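Local structure of lectin (Pleurotus ostreatus, 6T0Q) at residues Q24-L29 and G138-F143; D240-Y245 and V259-T264; N273-N278 and A290-T295; G337-G340 and G345-M348. The protein binds N-acetyl-D-galactosamine and probably related galactose-bearing sugars, as a calcium-binding mushroom lectin built of two beta-sandwich modules. All coordinates share one frame; numbering follows the deposited sequence.

Contact 1: Q24-L29 and G138-F143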
loop_
_atom_site.group_PDB
_atom_site.type_symbol
_atom_site.label_atom_id
_atom_site.label_comp_id
_atom_site.label_asym_id
_atom_site.label_seq_id
_atom_site.Cartn_x
_atom_site.Cartn_y
_atom_site.Cartn_z
ATOM N N GLN A 24 -4.846 17.407 19.097
ATOM C CA GLN A 24 -5.786 18.433 18.676
ATOM C C GLN A 24 -5.092 19.420 17.741
ATOM O O GLN A 24 -3.948 19.818 17.971
ATOM C CB GLN A 24 -6.356 19.161 19.893
ATOM C CG GLN A 24 -7.256 20.334 19.526
ATOM C CD GLN A 24 -7.913 20.967 20.744
ATOM O OE1 GLN A 24 -8.438 20.272 21.615
ATOM N NE2 GLN A 24 -7.890 22.289 20.805
ATOM N N PHE A 25 -5.779 19.791 16.666
ATOM C CA PHE A 25 -5.197 20.705 15.688
ATOM C C PHE A 25 -4.921 22.062 16.328
ATOM O O PHE A 25 -5.751 22.586 17.077
ATOM C CB PHE A 25 -6.150 20.857 14.495
ATOM C CG PHE A 25 -5.762 21.955 13.546
ATOM C CD1 PHE A 25 -4.759 21.757 12.608
ATOM C CD2 PHE A 25 -6.393 23.195 13.602
ATOM C CE1 PHE A 25 -4.385 22.775 11.735
ATOM C CE2 PHE A 25 -6.026 24.222 12.727
ATOM C CZ PHE A 25 -5.026 24.010 11.799
ATOM N N GLN A 26 -3.745 22.634 16.028
ATOM C CA GLN A 26 -3.347 23.945 16.546
ATOM C C GLN A 26 -3.451 25.000 15.452
ATOM O O GLN A 26 -2.691 24.947 14.472
ATOM C CB GLN A 26 -1.917 23.915 17.101
ATOM C CG GLN A 26 -1.427 25.309 17.530
ATOM C CD GLN A 26 0.054 25.355 17.915
ATOM O OE1 GLN A 26 0.680 24.323 18.156
ATOM N NE2 GLN A 26 0.618 26.561 17.959
ATOM N N PRO A 27 -4.346 25.976 15.580
ATOM C CA PRO A 27 -4.515 26.969 14.512
ATOM C C PRO A 27 -3.258 27.799 14.310
ATOM O O PRO A 27 -2.615 28.224 15.270
ATOM C CB PRO A 27 -5.672 27.835 15.023
ATOM C CG PRO A 27 -6.437 26.936 15.956
ATOM C CD PRO A 27 -5.341 26.144 16.650
ATOM N N ALA A 28 -2.895 28.003 13.044
ATOM C CA ALA A 28 -1.949 29.060 12.712
ATOM C C ALA A 28 -2.669 30.399 12.814
ATOM O O ALA A 28 -3.808 30.531 12.361
ATOM C CB ALA A 28 -1.375 28.859 11.307
ATOM N N LEU A 29 -2.027 31.378 13.442
ATOM C CA LEU A 29 -2.626 32.682 13.693
ATOM C C LEU A 29 -1.860 33.762 12.939
ATOM O O LEU A 29 -0.648 33.657 12.747
ATOM C CB LEU A 29 -2.613 33.011 15.190
ATOM C CG LEU A 29 -3.168 31.903 16.088
ATOM C CD1 LEU A 29 -2.839 32.190 17.559
ATOM C CD2 LEU A 29 -4.670 31.764 15.870
ATOM N N GLY A 138 7.388 17.054 18.151
ATOM C CA GLY A 138 6.098 17.470 18.655
ATOM C C GLY A 138 5.987 18.939 19.002
ATOM O O GLY A 138 4.890 19.391 19.346
ATOM N N THR A 139 7.070 19.701 18.922
ATOM C CA THR A 139 6.962 21.142 19.111
ATOM C C THR A 139 6.588 21.819 17.789
ATOM O O THR A 139 6.544 21.195 16.729
ATOM C CB THR A 139 8.265 21.716 19.661
ATOM O OG1 THR A 139 9.311 21.557 18.695
ATOM C CG2 THR A 139 8.669 21.007 20.970
ATOM N N SER A 140 6.314 23.120 17.861
ATOM C CA SER A 140 5.960 23.891 16.677
ATOM C C SER A 140 6.419 25.332 16.863
ATOM O O SER A 140 6.678 25.775 17.985
ATOM C CB SER A 140 4.454 23.831 16.415
ATOM O OG SER A 140 3.755 24.333 17.534
ATOM N N GLU A 141 6.530 26.058 15.749
ATOM C CA GLU A 141 6.937 27.461 15.791
ATOM C C GLU A 141 6.372 28.191 14.579
ATOM O O GLU A 141 6.359 27.644 13.470
ATOM C CB GLU A 141 8.465 27.618 15.823
ATOM C CG GLU A 141 8.938 29.084 15.760
ATOM C CD GLU A 141 10.447 29.233 15.941
ATOM O OE1 GLU A 141 11.115 28.220 16.241
ATOM O OE2 GLU A 141 10.957 30.364 15.785
ATOM N N THR A 142 5.906 29.426 14.794
ATOM C CA THR A 142 5.285 30.228 13.737
ATOM C C THR A 142 6.320 31.166 13.131
ATOM O O THR A 142 7.084 31.807 13.860
ATOM C CB THR A 142 4.103 31.045 14.267
ATOM O OG1 THR A 142 3.198 30.174 14.952
ATOM C CG2 THR A 142 3.331 31.728 13.101
ATOM N N PHE A 143 6.343 31.236 11.804
ATOM C CA PHE A 143 7.180 32.175 11.067
ATOM C C PHE A 143 6.265 33.051 10.220
ATOM O O PHE A 143 5.222 32.590 9.759
ATOM C CB PHE A 143 8.201 31.427 10.197
ATOM C CG PHE A 143 9.111 30.514 10.994
ATOM C CD1 PHE A 143 8.728 29.216 11.294
ATOM C CD2 PHE A 143 10.336 30.972 11.463
ATOM C CE1 PHE A 143 9.561 28.382 12.037
ATOM C CE2 PHE A 143 11.177 30.145 12.196
ATOM C CZ PHE A 143 10.787 28.852 12.487
HETATM O O HOH W 1 3.481 26.843 18.603
HETATM O O HOH W 2 0.522 30.746 14.519
#
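Gln26 and Ser140 lie where the segments come closest, with their CA atoms 9.3 Å apart. The extended loop 26-29 runs almost parallel to the start of strand 140-144, with directions 12° apart. No backbone hydrogen bond joins them. The gap is bridged by polar side chains and water. Gln26 reaches across as a fully extended chain, its CG anti to the backbone N (chi1 175°), and presents its amide to the serine. Gln26 OE1 lies 3.1 Å from Ser140 OG, a possible hydrogen bond that remains uncertain. OE1 also takes a hydrogen bond from Arg23. The other amide atom, Gln26 NE2, donates to water 1 at 2.9 Å. Water 1 is also bonded to Ser140 OG, at 2.7 Å. A second bridge lies further along: Leu29 N donates to water 2 (2.8 Å), which is bonded to Thr142 OG1 (2.8 Å). The contact is thus a hydrated seam at the surface. Strand 140-144 is the edge of a four-stranded sheet of the first module and pairs with strand 126-135. Beside that sheet packs loop 24-29, which leaves strand 23-24, the partner of strand 261-265 in the second module.

Contact 2: D240-Y245 and V259-T264; sequences DRYTLY and VADAYT. With CA (calcium ion), chain G.
Tyr242, Asp261 and Tyr263 form a polar cluster inside the second beta-sandwich module, near its calcium site, to which the start of the same strand contributes Asp240. Strand 241-246 belongs to one sheet and strand 261-265 to the other. Their parts 241-245 and 261-264 run nearly parallel, with axes 10.8 Å apart, so side chains alone span the gap. Tyr242 has the largest share of the contact. Its CG lies between the backbone N and the carbonyl carbon (chi1 71°), which sends the ring across to the opposite sheet. There Tyr242 OH donates to Asp261 OD2 at 2.6 Å. The bond lies in the plane of the tyrosine ring, but it reaches the carboxylate on its anti side, 15° out of plane. Tyr263 comes from the opposite direction, and its OH lies 2.8 Å from Tyr242 OH. Tyr263 OH is also hydrogen-bonded to a glycerol, probably from the crystallisation liquor. Two groups therefore meet the buried Tyr242 hydroxyl. Further along the strands Leu244 CD2 packs on Tyr263 CD2 at 4.0 Å. Ile236 of strand 229-239 touches both tyrosines. Strand 241-246 begins at a classic beta bulge, where Asp240 and Arg241 both face Thr280. A cis peptide precedes Asp240. Asp239, Asn281 and the carbonyls of Gly283 and Pro285 complete the calcium site, where Asp240 OD2 binds the calcium ion at 2.6 Å.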
loop_
_atom_site.group_PDB
_atom_site.type_symbol
_atom_site.label_atom_id
_atom_site.label_comp_id
_atom_site.label_asym_id
_atom_site.label_seq_id
_atom_site.Cartn_x
_atom_site.Cartn_y
_atom_site.Cartn_z
ATOM N N ASP A 240 -24.550 10.850 17.015
ATOM C CA ASP A 240 -24.339 11.643 18.233
ATOM C C ASP A 240 -22.889 11.847 18.669
ATOM O O ASP A 240 -22.583 12.827 19.345
ATOM C CB ASP A 240 -25.069 10.967 19.404
ATOM C CG ASP A 240 -26.522 11.357 19.483
ATOM O OD1 ASP A 240 -26.799 12.482 19.947
ATOM O OD2 ASP A 240 -27.379 10.552 19.063
ATOM N N ARG A 241 -22.015 10.895 18.348
ATOM C CA ARG A 241 -20.648 10.918 18.860
ATOM C C ARG A 241 -19.795 9.997 17.997
ATOM O O ARG A 241 -20.314 9.193 17.222
ATOM C CB ARG A 241 -20.597 10.479 20.331
ATOM C CG ARG A 241 -21.099 9.046 20.552
ATOM C CD ARG A 241 -20.903 8.573 21.997
ATOM N NE ARG A 241 -21.579 9.446 22.955
ATOM C CZ ARG A 241 -20.955 10.263 23.802
ATOM N NH1 ARG A 241 -19.627 10.320 23.826
ATOM N NH2 ARG A 241 -21.660 11.027 24.630
ATOM N N TYR A 242 -18.475 10.103 18.163
ATOM C CA TYR A 242 -17.543 9.303 17.375
ATOM C C TYR A 242 -16.274 9.084 18.180
ATOM O O TYR A 242 -15.944 9.858 19.081
ATOM C CB TYR A 242 -17.166 9.983 16.044
ATOM C CG TYR A 242 -16.270 11.174 16.294
ATOM C CD1 TYR A 242 -14.889 11.035 16.352
ATOM C CD2 TYR A 242 -16.813 12.429 16.540
ATOM C CE1 TYR A 242 -14.068 12.117 16.638
ATOM C CE2 TYR A 242 -16.001 13.525 16.811
ATOM C CZ TYR A 242 -14.632 13.358 16.861
ATOM O OH TYR A 242 -13.820 14.430 17.145
ATOM N N THR A 243 -15.544 8.036 17.812
ATOM C CA THR A 243 -14.141 7.891 18.164
ATOM C C THR A 243 -13.368 7.645 16.877
ATOM O O THR A 243 -13.791 6.840 16.040
ATOM C CB THR A 243 -13.910 6.746 19.160
ATOM O OG1 THR A 243 -14.637 7.018 20.363
ATOM C CG2 THR A 243 -12.430 6.637 19.502
ATOM N N LEU A 244 -12.244 8.337 16.726
ATOM C CA LEU A 244 -11.459 8.332 15.501
ATOM C C LEU A 244 -10.127 7.646 15.755
ATOM O O LEU A 244 -9.468 7.932 16.761
ATOM C CB LEU A 244 -11.214 9.757 15.012
ATOM C CG LEU A 244 -10.234 9.919 13.848
ATOM C CD1 LEU A 244 -10.839 9.348 12.559
ATOM C CD2 LEU A 244 -9.874 11.392 13.688
ATOM N N TYR A 245 -9.729 6.773 14.824
ATOM C CA TYR A 245 -8.463 6.047 14.861
ATOM C C TYR A 245 -7.713 6.236 13.548
ATOM O O TYR A 245 -8.322 6.374 12.482
ATOM C CB TYR A 245 -8.685 4.536 15.080
ATOM C CG TYR A 245 -9.521 4.195 16.293
ATOM C CD1 TYR A 245 -10.908 4.274 16.249
ATOM C CD2 TYR A 245 -8.919 3.787 17.482
ATOM C CE1 TYR A 245 -11.679 3.963 17.356
ATOM C CE2 TYR A 245 -9.676 3.473 18.593
ATOM C CZ TYR A 245 -11.057 3.566 18.528
ATOM O OH TYR A 245 -11.818 3.257 19.633
ATOM N N VAL A 259 -20.393 21.448 16.836
ATOM C CA VAL A 259 -19.026 21.933 16.974
ATOM C C VAL A 259 -18.104 20.809 16.517
ATOM O O VAL A 259 -18.010 19.771 17.184
ATOM C CB VAL A 259 -18.709 22.360 18.414
ATOM C CG1 VAL A 259 -17.250 22.805 18.530
ATOM C CG2 VAL A 259 -19.668 23.485 18.866
ATOM N N ALA A 260 -17.438 21.004 15.372
ATOM C CA ALA A 260 -16.558 19.982 14.817
ATOM C C ALA A 260 -15.202 19.984 15.519
ATOM O O ALA A 260 -14.757 20.995 16.073
ATOM C CB ALA A 260 -16.357 20.197 13.312
ATOM N N ASP A 261 -14.529 18.837 15.466
ATOM C CA ASP A 261 -13.196 18.677 16.037
ATOM C C ASP A 261 -12.164 18.530 14.929
ATOM O O ASP A 261 -12.430 17.886 13.913
ATOM C CB ASP A 261 -13.148 17.453 16.945
ATOM C CG ASP A 261 -14.211 17.501 18.015
ATOM O OD1 ASP A 261 -14.337 18.571 18.644
ATOM O OD2 ASP A 261 -14.945 16.501 18.190
ATOM N N ALA A 262 -10.977 19.107 15.138
ATOM C CA ALA A 262 -9.871 19.005 14.192
ATOM C C ALA A 262 -8.654 18.400 14.874
ATOM O O ALA A 262 -8.373 18.691 16.045
ATOM C CB ALA A 262 -9.510 20.375 13.589
ATOM N N TYR A 263 -7.928 17.565 14.127
ATOM C CA TYR A 263 -6.772 16.845 14.635
ATOM C C TYR A 263 -5.629 16.916 13.637
ATOM O O TYR A 263 -5.847 16.964 12.423
ATOM C CB TYR A 263 -7.088 15.369 14.904
ATOM C CG TYR A 263 -8.238 15.166 15.852
ATOM C CD1 TYR A 263 -8.029 15.156 17.227
ATOM C CD2 TYR A 263 -9.536 14.979 15.377
ATOM C CE1 TYR A 263 -9.084 14.975 18.114
ATOM C CE2 TYR A 263 -10.598 14.789 16.255
ATOM C CZ TYR A 263 -10.359 14.786 17.621
ATOM O OH TYR A 263 -11.404 14.602 18.495
ATOM N N THR A 264 -4.406 16.886 14.164
ATOM C CA THR A 264 -3.197 16.779 13.356
ATOM C C THR A 264 -2.582 15.402 13.569
ATOM O O THR A 264 -2.444 14.954 14.711
ATOM C CB THR A 264 -2.194 17.878 13.732
ATOM O OG1 THR A 264 -2.701 19.147 13.301
ATOM C CG2 THR A 264 -0.817 17.618 13.090
HETATM CA CA CA G . -28.891 11.038 16.986
#

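Contact 3: N273-N278 and A290-T295. With NAG (2-acetamido-2-deoxy-beta-D-glucopyranose), chain B.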
loop_
_atom_site.group_PDB
_atom_site.type_symbol
_atom_site.label_atom_id
_atom_site.label_comp_id
_atom_site.label_asym_id
_atom_site.label_seq_id
_atom_site.Cartn_x
_atom_site.Cartn_y
_atom_site.Cartn_z
ATOM N N ASN A 273 -2.202 4.233 5.013
ATOM C CA ASN A 273 -2.842 4.767 6.212
ATOM C C ASN A 273 -4.334 4.488 6.192
ATOM O O ASN A 273 -5.004 4.764 5.191
ATOM C CB ASN A 273 -2.592 6.276 6.339
ATOM C CG ASN A 273 -1.137 6.586 6.578
ATOM O OD1 ASN A 273 -0.651 6.479 7.702
ATOM N ND2 ASN A 273 -0.423 6.940 5.519
ATOM N N THR A 274 -4.851 3.979 7.310
ATOM C CA THR A 274 -6.256 3.607 7.446
ATOM C C THR A 274 -6.915 4.462 8.520
ATOM O O THR A 274 -6.477 4.461 9.677
ATOM C CB THR A 274 -6.410 2.125 7.802
ATOM O OG1 THR A 274 -6.029 1.316 6.682
ATOM C CG2 THR A 274 -7.872 1.825 8.159
ATOM N N PHE A 275 -7.971 5.172 8.142
ATOM C CA PHE A 275 -8.760 5.969 9.065
ATOM C C PHE A 275 -9.991 5.160 9.443
ATOM O O PHE A 275 -10.678 4.632 8.564
ATOM C CB PHE A 275 -9.145 7.304 8.416
ATOM C CG PHE A 275 -7.945 8.103 7.949
ATOM C CD1 PHE A 275 -7.366 7.854 6.716
ATOM C CD2 PHE A 275 -7.385 9.077 8.757
ATOM C CE1 PHE A 275 -6.243 8.573 6.289
ATOM C CE2 PHE A 275 -6.264 9.802 8.340
ATOM C CZ PHE A 275 -5.699 9.551 7.110
ATOM N N ALA A 276 -10.259 5.041 10.741
ATOM C CA ALA A 276 -11.393 4.245 11.194
ATOM C C ALA A 276 -12.196 5.017 12.224
ATOM O O ALA A 276 -11.633 5.713 13.073
ATOM C CB ALA A 276 -10.943 2.900 11.777
ATOM N N ILE A 277 -13.520 4.896 12.138
ATOM C CA ILE A 277 -14.429 5.654 12.984
ATOM C C ILE A 277 -15.419 4.688 13.616
ATOM O O ILE A 277 -16.020 3.865 12.920
ATOM C CB ILE A 277 -15.192 6.732 12.187
ATOM C CG1 ILE A 277 -14.240 7.688 11.462
ATOM C CG2 ILE A 277 -16.119 7.510 13.109
ATOM C CD1 ILE A 277 -14.990 8.619 10.479
ATOM N N ASN A 278 -15.585 4.784 14.924
ATOM C CA ASN A 278 -16.725 4.190 15.610
ATOM C C ASN A 278 -17.663 5.340 15.976
ATOM O O ASN A 278 -17.351 6.148 16.853
ATOM C CB ASN A 278 -16.263 3.394 16.833
ATOM C CG ASN A 278 -17.410 3.025 17.776
ATOM O OD1 ASN A 278 -18.580 3.155 17.444
ATOM N ND2 ASN A 278 -17.059 2.551 18.966
ATOM N N ALA A 290 -16.611 13.972 7.710
ATOM C CA ALA A 290 -15.205 14.270 7.932
ATOM C C ALA A 290 -14.566 14.725 6.632
ATOM O O ALA A 290 -15.008 14.363 5.538
ATOM C CB ALA A 290 -14.434 13.067 8.487
ATOM N N THR A 291 -13.525 15.532 6.777
ATOM C CA THR A 291 -12.669 15.947 5.677
ATOM C C THR A 291 -11.242 15.704 6.125
ATOM O O THR A 291 -10.884 16.040 7.257
ATOM C CB THR A 291 -12.879 17.426 5.317
ATOM O OG1 THR A 291 -14.261 17.650 5.009
ATOM C CG2 THR A 291 -12.011 17.821 4.101
ATOM N N ILE A 292 -10.438 15.107 5.256
ATOM C CA ILE A 292 -9.068 14.731 5.587
ATOM C C ILE A 292 -8.164 15.232 4.477
ATOM O O ILE A 292 -8.414 14.946 3.300
ATOM C CB ILE A 292 -8.907 13.206 5.738
ATOM C CG1 ILE A 292 -9.808 12.658 6.845
ATOM C CG2 ILE A 292 -7.426 12.853 5.988
ATOM C CD1 ILE A 292 -9.956 11.134 6.776
ATOM N N LEU A 293 -7.110 15.957 4.839
ATOM C CA LEU A 293 -6.091 16.350 3.873
ATOM C C LEU A 293 -4.765 15.715 4.259
ATOM O O LEU A 293 -4.324 15.840 5.407
ATOM C CB LEU A 293 -5.940 17.875 3.794
ATOM C CG LEU A 293 -5.094 18.329 2.599
ATOM C CD1 LEU A 293 -5.629 19.636 2.062
ATOM C CD2 LEU A 293 -3.646 18.504 2.990
ATOM N N ILE A 294 -4.131 15.055 3.295
ATOM C CA ILE A 294 -2.853 14.386 3.484
ATOM C C ILE A 294 -1.807 15.128 2.663
ATOM O O ILE A 294 -2.047 15.440 1.491
ATOM C CB ILE A 294 -2.949 12.911 3.058
ATOM C CG1 ILE A 294 -3.891 12.158 4.000
ATOM C CG2 ILE A 294 -1.590 12.272 3.028
ATOM C CD1 ILE A 294 -4.367 10.838 3.427
ATOM N N THR A 295 -0.659 15.418 3.269
ATOM C CA THR A 295 0.438 16.054 2.549
ATOM C C THR A 295 1.466 15.013 2.124
ATOM O O THR A 295 1.716 14.033 2.832
ATOM C CB THR A 295 1.124 17.129 3.404
ATOM O OG1 THR A 295 1.565 16.551 4.630
ATOM C CG2 THR A 295 0.155 18.281 3.730
HETATM C C1 NAG B . -18.038 2.212 19.960
HETATM C C2 NAG B . -17.604 1.054 20.842
HETATM C C3 NAG B . -18.605 0.859 21.965
HETATM C C4 NAG B . -18.709 2.132 22.792
HETATM C C5 NAG B . -19.012 3.353 21.919
HETATM C C6 NAG B . -18.755 4.647 22.661
HETATM C C7 NAG B . -16.248 -0.774 19.942
HETATM C C8 NAG B . -16.241 -2.043 19.143
HETATM N N2 NAG B . -17.435 -0.176 20.085
HETATM O O3 NAG B . -18.172 -0.218 22.786
HETATM O O4 NAG B . -19.737 1.735 23.615
HETATM O O5 NAG B . -18.165 3.404 20.756
HETATM O O6 NAG B . -19.936 5.423 22.782
HETATM O O7 NAG B . -15.222 -0.307 20.433
#
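Phe275 meets Ile292 and Ile294 in the hydrophobic core of the second beta-sandwich, between strand 273-281 of one sheet and strand 287-296 of the other. The two CA atoms of Phe275 and Ile292 are 9.4 Å apart, and no hydrogen bond crosses between the segments. The first segment starts at Asn273, whose side-chain amide is held at both ends: OD1 by Asn247 and ND2 by the carbonyl of His269. Thr274 points away from the core and bonds to Thr221 on the neighbouring strand. Phe275 points into it, with CG anti to the carbonyl carbon (chi1 -57°). Ile292 slides past it, and the terminal CD1 methyl sits over one face of the ring, offset toward CG and CD2. This is a CH-pi contact, 4.0 Å from Ile292 CD1 to the Phe275 centroid and 18° off the normal. The other branch of the same isoleucine also touches, with Ile292 CG2 3.9 Å from Phe275 CZ. Ile294 comes from the opposite direction, and its CD1 meets Phe275 CE1 obliquely at 4.1 Å. Two residues on, Ile277 again faces the core and packs on Ile236 and Trp310. Asn278 faces outward and carries an N-linked glycan, with Thr280 completing the glycosylation sequon. Its side chain lies against Ser215, Ile316 and Phe320. Phe275 and Ile277 give the strand an apolar inner side, while Asn278 carries the glycan on the other. The sugar is joined by the covalent bond from Asn278 ND2 to NAG C1, 1.4 Å long.

Contact 4: G337-G340 and G345-M348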
loop_
_atom_site.group_PDB
_atom_site.type_symbol
_atom_site.label_atom_id
_atom_site.label_comp_id
_atom_site.label_asym_id
_atom_site.label_seq_id
_atom_site.Cartn_x
_atom_site.Cartn_y
_atom_site.Cartn_z
ATOM N N GLY A 337 -26.603 12.742 3.214
ATOM C CA GLY A 337 -26.775 14.001 2.501
ATOM C C GLY A 337 -25.444 14.728 2.424
ATOM O O GLY A 337 -24.514 14.447 3.186
ATOM N N ALA A 338 -25.362 15.655 1.472
ATOM C CA ALA A 338 -24.186 16.518 1.429
ATOM C C ALA A 338 -24.213 17.471 2.619
ATOM O O ALA A 338 -25.273 17.766 3.172
ATOM C CB ALA A 338 -24.137 17.316 0.126
ATOM N N PHE A 339 -23.038 17.961 3.014
ATOM C CA PHE A 339 -22.990 18.920 4.115
ATOM C C PHE A 339 -23.929 20.079 3.829
ATOM O O PHE A 339 -23.922 20.636 2.729
ATOM C CB PHE A 339 -21.578 19.462 4.332
ATOM C CG PHE A 339 -21.517 20.515 5.407
ATOM C CD1 PHE A 339 -21.757 20.172 6.733
ATOM C CD2 PHE A 339 -21.270 21.844 5.094
ATOM C CE1 PHE A 339 -21.724 21.135 7.739
ATOM C CE2 PHE A 339 -21.229 22.815 6.095
ATOM C CZ PHE A 339 -21.461 22.456 7.419
ATOM N N GLY A 340 -24.756 20.425 4.820
ATOM C CA GLY A 340 -25.756 21.476 4.689
ATOM C C GLY A 340 -27.185 20.989 4.859
ATOM O O GLY A 340 -28.052 21.769 5.261
ATOM N N GLY A 345 -28.001 21.193 9.025
ATOM C CA GLY A 345 -27.781 22.518 8.464
ATOM C C GLY A 345 -26.312 22.796 8.162
ATOM O O GLY A 345 -25.446 21.920 8.214
ATOM N N ALA A 346 -26.040 24.063 7.856
ATOM C CA ALA A 346 -24.711 24.485 7.425
ATOM C C ALA A 346 -23.939 25.253 8.491
ATOM O O ALA A 346 -22.839 25.740 8.203
ATOM C CB ALA A 346 -24.824 25.345 6.153
ATOM N N GLY A 347 -24.480 25.386 9.707
ATOM C CA GLY A 347 -23.888 26.225 10.739
ATOM C C GLY A 347 -22.783 25.620 11.590
ATOM O O GLY A 347 -22.390 26.240 12.582
ATOM N N MET A 348 -22.264 24.442 11.248
ATOM C CA MET A 348 -21.185 23.815 12.022
ATOM C C MET A 348 -20.088 24.810 12.409
ATOM O O MET A 348 -19.536 25.514 11.559
ATOM C CB MET A 348 -20.561 22.671 11.214
ATOM C CG MET A 348 -19.561 21.823 12.020
ATOM S SD MET A 348 -20.399 20.683 13.149
ATOM C CE MET A 348 -21.168 19.560 11.959
HETATM O O HOH W 3 -25.692 19.414 7.216
#
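Phe339 holds its CG anti to the backbone N (chi1 177°), and this lays the ring along the returning chain at 345-348. Met348 meets the edge of that ring with its CB, 3.9 Å from Phe339 CZ. Two backbone carbonyls also approach the ring obliquely. Ala346 O is 3.6 Å from Phe339 CZ, and Gly345 O is 3.8 Å from Phe339 CE1. The two glycines close the loop beyond strand 331-338 by a reciprocal pair of CA-H...O contacts. Gly345 CA lies 3.3 Å from Gly340 O, with 139° at the hydrogen, and Gly340 CA lies 3.6 Å from Gly345 O. Both glycines have positive phi, which suits a chain reversal with backbones this close. Water 3 adds a bridge: it accepts from Gly340 N at 2.8 Å and donates to Gly345 O at 2.7 Å. Phe339 and Met348 both rest on Leu195 and on Trp200 of strand 199-202, so the loop is tied to the edge of the seven-stranded sheet. No direct hydrogen bond joins the two segments. Between them the chain is held by the two hydrogen bonds of the bridging water, by weaker CA-H...O contacts and by the packing of the Phe339 ring. This is consistent with a surface loop in which packing and glycine backbone matter more than direct polar bonds.

How the contacts relate
Along the chain the contacts come in series, from 1 to 4. Contacts 2 and 3 are the closest, with centres 11 Å apart. Both span the two sheets of the second module, and their strands 241-246 and 273-281 are neighbours, joined by probable backbone hydrogen bonds such as Thr243 N to Asn278 O. The centres of contacts 4 and 2 are about 16 Å apart. At contact 4, strand 331-338, next to the outermost strand 199-202, runs out into a loop, and the Met348 sulfur packs near Ala260. Contact 1 touches contact 2 through Phe25 and Ala262. Contacts 2 and 3 thus fill the core between the sheets, contact 4 closes a surface loop beside it, and contact 1 lies where the modules meet.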